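Local coordinates for lymphotactin (PDB 2NYZ), which probably acts as a chemotactic cytokine for lymphocytes, signalling through chemokine receptors, and is a secreted C-class chemokine, at residues D[55-58]-D[59-63]. Residues are numbered along the deposited sequence; the frame is centred on the assembly and turned at random.
Sequences WVRD and VVRSM
Across residues 55-58 and 59-63, four successive i to i+4 backbone hydrogen bonds, from Val59 N to Trp55 O through to Ser62 N to Asp58 O, build just over two turns of one continuous alpha-helix. The straightest runs from Val60 N to Val56 O (2.8 Å, N-H...O angle 170°), and the same carbonyl also receives a weak hydrogen bond from Val59 N. On the inner side, Val59 CG2 approaches the Trp55 ring at its edge, 4.3 Å from CE3, while Val56 CG1 meets CG2 of Val60, one turn further along the helix, at 3.9 Å. This is the C-terminal helix of the chemokine fold, laid over the three-stranded antiparallel sheet: Val56 and Val59 are buried and reach Phe39, Val59 also touches Ile24, and Trp55 extends to Ala49 and the loop residues Thr15, Arg18 and Leu19. The exposed residues Arg57, Asp58 and Arg61 are charged. With CG anti to the backbone N (chi1 -173°) and a bend at chi3, Arg61 folds back toward the preceding turn, bringing NH2 alongside Arg57 CG, with Arg57 O against one guanidinium face, offset toward its rim. Its NH1 forms a long salt bridge with Asp58 OD1 (3.8 Å); that oxygen lies at the guanidinium edge, in plane, although the carboxylate and guanidinium planes are 64° apart.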
loop_
_atom_site.group_PDB
_atom_site.type_symbol
_atom_site.label_atom_id
_atom_site.label_comp_id
_atom_site.label_asym_id
_atom_site.label_seq_id
_atom_site.Cartn_x
_atom_site.Cartn_y
_atom_site.Cartn_z
ATOM N N TRP D 55 -10.824 6.230 33.889
ATOM C CA TRP D 55 -9.829 7.258 34.197
ATOM C C TRP D 55 -10.429 8.664 34.250
ATOM O O TRP D 55 -9.996 9.492 35.046
ATOM C CB TRP D 55 -8.650 7.222 33.202
ATOM C CG TRP D 55 -8.965 7.680 31.800
ATOM C CD1 TRP D 55 -9.387 6.907 30.751
ATOM C CD2 TRP D 55 -8.904 9.023 31.306
ATOM N NE1 TRP D 55 -9.592 7.687 29.638
ATOM C CE2 TRP D 55 -9.302 8.991 29.952
ATOM C CE3 TRP D 55 -8.548 10.252 31.876
ATOM C CZ2 TRP D 55 -9.360 10.143 29.161
ATOM C CZ3 TRP D 55 -8.606 11.399 31.089
ATOM C CH2 TRP D 55 -9.008 11.334 29.747
ATOM N N VAL D 56 -11.424 8.931 33.408
ATOM C CA VAL D 56 -12.065 10.240 33.395
ATOM C C VAL D 56 -12.819 10.411 34.703
ATOM O O VAL D 56 -12.638 11.402 35.418
ATOM C CB VAL D 56 -13.060 10.379 32.220
ATOM C CG1 VAL D 56 -13.798 11.711 32.306
ATOM C CG2 VAL D 56 -12.321 10.280 30.905
ATOM N N ARG D 57 -13.659 9.427 35.006
ATOM C CA ARG D 57 -14.448 9.427 36.228
ATOM C C ARG D 57 -13.536 9.671 37.430
ATOM O O ARG D 57 -13.846 10.477 38.311
ATOM C CB ARG D 57 -15.156 8.085 36.378
ATOM C CG ARG D 57 -16.108 8.018 37.549
ATOM C CD ARG D 57 -16.681 6.623 37.704
ATOM N NE ARG D 57 -17.082 6.078 36.414
ATOM C CZ ARG D 57 -18.176 5.353 36.227
ATOM N NH1 ARG D 57 -18.981 5.089 37.248
ATOM N NH2 ARG D 57 -18.466 4.890 35.019
ATOM N N ASP D 58 -12.407 8.969 37.442
ATOM C CA ASP D 58 -11.417 9.084 38.509
ATOM C C ASP D 58 -10.948 10.527 38.685
ATOM O O ASP D 58 -10.803 11.010 39.813
ATOM C CB ASP D 58 -10.209 8.186 38.198
ATOM C CG ASP D 58 -10.503 6.705 38.400
ATOM O OD1 ASP D 58 -11.681 6.306 38.276
ATOM O OD2 ASP D 58 -9.549 5.937 38.670
ATOM N N VAL D 59 -10.710 11.202 37.560
ATOM C CA VAL D 59 -10.248 12.590 37.547
ATOM C C VAL D 59 -11.355 13.551 37.957
ATOM O O VAL D 59 -11.138 14.463 38.753
ATOM C CB VAL D 59 -9.748 12.983 36.146
ATOM C CG1 VAL D 59 -9.335 14.444 36.122
ATOM C CG2 VAL D 59 -8.587 12.092 35.751
ATOM N N VAL D 60 -12.543 13.342 37.399
ATOM C CA VAL D 60 -13.690 14.176 37.712
ATOM C C VAL D 60 -13.911 14.158 39.220
ATOM O O VAL D 60 -14.233 15.180 39.827
ATOM C CB VAL D 60 -14.948 13.654 36.996
ATOM C CG1 VAL D 60 -16.174 14.426 37.442
ATOM C CG2 VAL D 60 -14.769 13.792 35.498
ATOM N N ARG D 61 -13.722 12.988 39.820
ATOM C CA ARG D 61 -13.894 12.825 41.258
ATOM C C ARG D 61 -12.737 13.489 42.002
ATOM O O ARG D 61 -12.945 14.280 42.922
ATOM C CB ARG D 61 -13.949 11.335 41.605
ATOM C CG ARG D 61 -14.292 11.048 43.054
ATOM C CD ARG D 61 -14.285 9.555 43.354
ATOM N NE ARG D 61 -15.177 8.806 42.473
ATOM C CZ ARG D 61 -14.768 8.081 41.438
ATOM N NH1 ARG D 61 -13.475 8.007 41.149
ATOM N NH2 ARG D 61 -15.652 7.423 40.696
ATOM N N SER D 62 -11.518 13.163 41.585
ATOM C CA SER D 62 -10.309 13.712 42.190
ATOM C C SER D 62 -10.320 15.234 42.179
ATOM O O SER D 62 -9.759 15.876 43.065
ATOM C CB SER D 62 -9.071 13.206 41.444
ATOM O OG SER D 62 -7.877 13.711 42.015
ATOM N N MET D 63 -10.955 15.810 41.166
ATOM C CA MET D 63 -11.029 17.256 41.061
ATOM C C MET D 63 -12.117 17.804 41.964
ATOM O O MET D 63 -11.928 18.834 42.610
ATOM C CB MET D 63 -11.284 17.679 39.618
ATOM C CG MET D 63 -10.109 17.420 38.706
ATOM S SD MET D 63 -10.329 18.197 37.118
ATOM C CE MET D 63 -9.780 19.863 37.490
#